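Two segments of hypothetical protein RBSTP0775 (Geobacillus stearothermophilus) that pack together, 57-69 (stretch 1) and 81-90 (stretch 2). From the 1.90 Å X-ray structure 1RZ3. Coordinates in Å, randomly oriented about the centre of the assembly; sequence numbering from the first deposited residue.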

# COMPACT_ATOMS: atom_id res chain seq x y z
N HIS A 57 2.58 -3.95 4.28
CA HIS A 57 2.35 -2.56 4.66
C HIS A 57 3.52 -1.77 4.08
O HIS A 57 4.65 -1.93 4.53
N MSE A 58 3.25 -0.92 3.09
CA MSE A 58 4.33 -0.19 2.44
C MSE A 58 5.21 0.69 3.32
O MSE A 58 6.36 0.95 2.97
N ASP A 59 4.69 1.16 4.46
CA ASP A 59 5.51 1.98 5.34
C ASP A 59 6.65 1.15 5.95
O ASP A 59 7.61 1.70 6.48
N ASP A 60 6.53 -0.18 5.87
CA ASP A 60 7.57 -1.07 6.38
C ASP A 60 8.75 -1.08 5.41
O ASP A 60 9.87 -1.44 5.78
N HIS A 61 8.51 -0.69 4.16
CA HIS A 61 9.56 -0.78 3.16
C HIS A 61 10.15 0.50 2.60
O HIS A 61 10.46 0.58 1.40
N ILE A 62 10.33 1.49 3.46
CA ILE A 62 10.91 2.75 3.05
C ILE A 62 12.41 2.74 3.33
O ILE A 62 12.91 1.85 4.05
N VAL A 63 13.13 3.71 2.77
CA VAL A 63 14.57 3.82 2.96
C VAL A 63 14.91 4.55 4.25
O VAL A 63 14.05 5.12 4.91
N GLU A 64 16.19 4.52 4.62
CA GLU A 64 16.68 5.17 5.83
C GLU A 64 16.50 6.69 5.75
O GLU A 64 16.42 7.26 4.66
N ARG A 65 16.45 7.35 6.91
CA ARG A 65 16.28 8.80 6.97
C ARG A 65 17.28 9.54 6.08
O ARG A 65 16.92 10.45 5.34
N ALA A 66 18.54 9.13 6.16
CA ALA A 66 19.60 9.76 5.39
C ALA A 66 19.32 9.81 3.89
O ALA A 66 19.89 10.64 3.18
N LYS A 67 18.44 8.94 3.41
CA LYS A 67 18.12 8.91 1.98
C LYS A 67 16.83 9.62 1.60
O LYS A 67 16.56 9.84 0.42
N ARG A 68 16.02 9.99 2.59
CA ARG A 68 14.76 10.66 2.31
C ARG A 68 14.60 11.99 3.04
O ARG A 68 13.56 12.63 2.96
N TYR A 69 15.65 12.40 3.75
CA TYR A 69 15.66 13.66 4.49
C TYR A 69 16.98 14.39 4.24
O TYR A 69 18.01 13.75 4.02
N TYR A 81 9.26 10.51 -4.38
CA TYR A 81 10.23 9.78 -5.20
C TYR A 81 11.39 9.08 -4.51
O TYR A 81 11.90 8.09 -5.03
N LEU A 82 11.81 9.57 -3.36
CA LEU A 82 12.95 8.97 -2.68
C LEU A 82 12.64 8.08 -1.48
O LEU A 82 13.44 7.20 -1.15
N GLN A 83 11.51 8.30 -0.83
CA GLN A 83 11.16 7.52 0.35
C GLN A 83 11.08 6.01 0.09
O GLN A 83 11.35 5.20 0.99
N TRP A 84 10.67 5.64 -1.12
CA TRP A 84 10.58 4.24 -1.52
C TRP A 84 11.50 4.01 -2.71
O TRP A 84 11.57 4.84 -3.61
N ASP A 85 12.22 2.89 -2.70
CA ASP A 85 13.09 2.54 -3.82
C ASP A 85 12.11 1.84 -4.75
O ASP A 85 11.99 0.61 -4.74
N VAL A 86 11.39 2.64 -5.53
CA VAL A 86 10.36 2.14 -6.43
C VAL A 86 10.80 1.00 -7.34
O VAL A 86 10.10 -0.01 -7.46
N GLU A 87 11.95 1.14 -7.97
CA GLU A 87 12.46 0.12 -8.88
C GLU A 87 12.82 -1.19 -8.18
O GLU A 87 12.52 -2.28 -8.67
N TRP A 88 13.47 -1.10 -7.02
CA TRP A 88 13.84 -2.30 -6.28
C TRP A 88 12.57 -3.04 -5.85
O TRP A 88 12.47 -4.26 -5.98
N LEU A 89 11.59 -2.29 -5.35
CA LEU A 89 10.33 -2.89 -4.90
C LEU A 89 9.58 -3.52 -6.06
O LEU A 89 8.92 -4.55 -5.90
N THR A 90 9.66 -2.90 -7.24
CA THR A 90 8.99 -3.45 -8.40
C THR A 90 9.60 -4.82 -8.70
O THR A 90 8.89 -5.80 -8.94

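At the apolar centre of the contact, the indole of Trp84 (chi1 m, chi2 -88°) lies against Ile62 (chi1 p, chi2 t). Ile62 CG2 sits over one face of the ring, 3.6 Å from the centroid of the five-membered ring and 3.4 Å from Trp84 CE2, a CH-pi contact. The same methyl meets the side chain of Gln83, with Ile62 CG2 3.6 Å from Gln83 CG. Met58, a selenomethionine with all three chi angles m, points toward stretch 2 and extends this centre: its CE lies 4.2 Å from Trp84 CD1 and 3.8 Å from Leu89 CD1. Leu89 (m, t) also points inward, and its CD2 comes within 4.1 Å of His61 CB. Beyond Ile62, Val63 (m) points toward stretch 2, CG2 resting 3.3 Å from Leu82 O. Leu82 (m, t) closes this side, its CB 3.8 Å from Lys67 O.

Two direct hydrogen bonds cross the contact. Trp84 NE1 donates to Met58 O at 2.9 Å and 168°, nearly straight, with the carbonyl at the ring edge and near its plane, where the indole N-H points; this satisfies the indole N-H. Asp59 OD1 also lies at the ring edge, 3.9 Å from Trp84 CZ2. Val63 N donates to Gln83 O at 2.9 Å, tying the two backbones together beside the Ile62 contact. Water 1 adds a bridge, donating to His61 O (2.6 Å) and accepting from Asp85 N (2.9 Å).

At the polar edge, Arg68 (p, t, t) points toward stretch 2 and folds back on its own stretch, where NE donates to Val63 O at 2.8 Å. Its NH1 approaches Gln83 OE1 obliquely at 3.5 Å. Gln83 (chi1 t, chi2 146°, between wells) accepts at OE1 from water 2 (3.0 Å), which also makes a weak 3.5 Å hydrogen bond with Tyr69 OH.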

# COMPACT_ATOMS: atom_id res chain seq x y z
CB HIS A 57 2.32 -2.43 6.18
CG HIS A 57 1.27 -3.27 6.85
ND1 HIS A 57 -0.04 -2.86 6.95
CD2 HIS A 57 1.34 -4.49 7.42
CE1 HIS A 57 -0.74 -3.80 7.57
NE2 HIS A 57 0.07 -4.80 7.86
CB MSE A 58 3.80 0.63 1.26
CG MSE A 58 3.18 -0.23 0.16
SE MSE A 58 4.25 -1.75 -0.39
CE MSE A 58 5.76 -0.80 -1.14
CB ASP A 59 4.68 2.60 6.46
CG ASP A 59 3.75 3.68 5.96
OD1 ASP A 59 4.17 4.47 5.09
OD2 ASP A 59 2.60 3.75 6.44
CB ASP A 60 7.10 -2.53 6.47
CG ASP A 60 6.10 -2.78 7.58
OD1 ASP A 60 6.16 -2.08 8.62
OD2 ASP A 60 5.27 -3.70 7.43
CB HIS A 61 9.05 -1.68 2.03
CG HIS A 61 8.44 -2.95 2.52
ND1 HIS A 61 9.17 -3.92 3.18
CD2 HIS A 61 7.16 -3.39 2.51
CE1 HIS A 61 8.36 -4.90 3.56
NE2 HIS A 61 7.14 -4.60 3.17
CB ILE A 62 10.27 3.93 3.80
CG1 ILE A 62 10.45 3.76 5.31
CG2 ILE A 62 8.79 4.02 3.44
CD1 ILE A 62 10.00 4.95 6.12
CB VAL A 63 15.21 4.57 1.78
CG1 VAL A 63 14.94 3.82 0.48
CG2 VAL A 63 14.66 5.99 1.69
CB GLU A 64 18.16 4.85 6.02
CG GLU A 64 19.01 5.24 4.82
CD GLU A 64 20.42 4.68 4.88
OE1 GLU A 64 21.18 5.06 5.79
OE2 GLU A 64 20.76 3.87 3.99
CB ARG A 65 16.45 9.30 8.41
CG ARG A 65 15.39 8.80 9.38
CD ARG A 65 15.73 9.21 10.81
NE ARG A 65 14.81 8.62 11.78
CZ ARG A 65 14.96 8.68 13.10
NH1 ARG A 65 16.00 9.32 13.63
NH2 ARG A 65 14.07 8.10 13.90
CB ALA A 66 20.92 9.03 5.64
CB LYS A 67 18.08 7.47 1.47
CG LYS A 67 19.42 6.76 1.52
CD LYS A 67 19.35 5.40 0.83
CE LYS A 67 20.71 4.72 0.84
NZ LYS A 67 20.70 3.42 0.12
CB ARG A 68 13.59 9.72 2.64
CG ARG A 68 13.57 9.24 4.07
CD ARG A 68 12.70 8.00 4.22
NE ARG A 68 12.76 7.47 5.58
CZ ARG A 68 12.08 7.96 6.60
NH1 ARG A 68 11.27 8.99 6.42
NH2 ARG A 68 12.21 7.42 7.81
CB TYR A 69 15.51 13.43 6.00
CG TYR A 69 14.13 13.00 6.44
CD1 TYR A 69 13.01 13.80 6.20
CD2 TYR A 69 13.95 11.80 7.14
CE1 TYR A 69 11.75 13.42 6.64
CE2 TYR A 69 12.69 11.42 7.59
CZ TYR A 69 11.59 12.23 7.34
OH TYR A 69 10.35 11.84 7.78
CB TYR A 81 10.81 10.73 -6.25
CG TYR A 81 9.89 11.00 -7.42
CD1 TYR A 81 9.55 9.98 -8.30
CD2 TYR A 81 9.38 12.27 -7.66
CE1 TYR A 81 8.72 10.21 -9.39
CE2 TYR A 81 8.55 12.53 -8.75
CZ TYR A 81 8.22 11.49 -9.61
OH TYR A 81 7.40 11.71 -10.68
CB LEU A 82 13.93 10.06 -2.25
CG LEU A 82 14.36 11.03 -3.37
CD1 LEU A 82 15.38 12.01 -2.82
CD2 LEU A 82 14.92 10.25 -4.55
CB GLN A 83 9.85 8.03 0.96
CG GLN A 83 9.51 7.37 2.29
CD GLN A 83 8.81 8.32 3.24
OE1 GLN A 83 9.31 9.41 3.51
NE2 GLN A 83 7.66 7.91 3.75
CB TRP A 84 9.16 3.87 -1.95
CG TRP A 84 8.19 3.74 -0.83
CD1 TRP A 84 7.93 2.61 -0.10
CD2 TRP A 84 7.39 4.78 -0.26
NE1 TRP A 84 7.01 2.89 0.89
CE2 TRP A 84 6.67 4.22 0.81
CE3 TRP A 84 7.22 6.14 -0.56
CZ2 TRP A 84 5.79 4.97 1.60
CZ3 TRP A 84 6.34 6.89 0.23
CH2 TRP A 84 5.64 6.30 1.29
CB ASP A 85 14.19 1.57 -3.38
CG ASP A 85 15.20 1.32 -4.47
OD1 ASP A 85 14.83 1.40 -5.66
OD2 ASP A 85 16.37 1.03 -4.14
CB VAL A 86 9.80 3.29 -7.29
CG1 VAL A 86 8.73 2.77 -8.24
CG2 VAL A 86 9.24 4.38 -6.39
CB GLU A 87 13.67 0.67 -9.64
CG GLU A 87 14.38 -0.32 -10.54
CD GLU A 87 15.58 0.32 -11.22
OE1 GLU A 87 16.32 1.07 -10.54
OE2 GLU A 87 15.79 0.08 -12.42
CB TRP A 88 14.68 -1.95 -5.05
CG TRP A 88 15.27 -3.15 -4.36
CD1 TRP A 88 16.46 -3.77 -4.65
CD2 TRP A 88 14.67 -3.92 -3.30
NE1 TRP A 88 16.64 -4.87 -3.84
CE2 TRP A 88 15.56 -4.98 -3.00
CE3 TRP A 88 13.48 -3.81 -2.58
CZ2 TRP A 88 15.28 -5.93 -2.01
CZ3 TRP A 88 13.20 -4.75 -1.59
CH2 TRP A 88 14.10 -5.80 -1.32
CB LEU A 89 9.47 -1.85 -4.19
CG LEU A 89 10.03 -1.48 -2.82
CD1 LEU A 89 9.37 -0.22 -2.31
CD2 LEU A 89 9.83 -2.65 -1.85
CB THR A 90 9.17 -2.56 -9.65
OG1 THR A 90 8.63 -1.26 -9.41
CG2 THR A 90 8.46 -3.19 -10.85
O HOH W 1 12.32 1.26 -0.34
O HOH W 2 7.86 11.18 5.45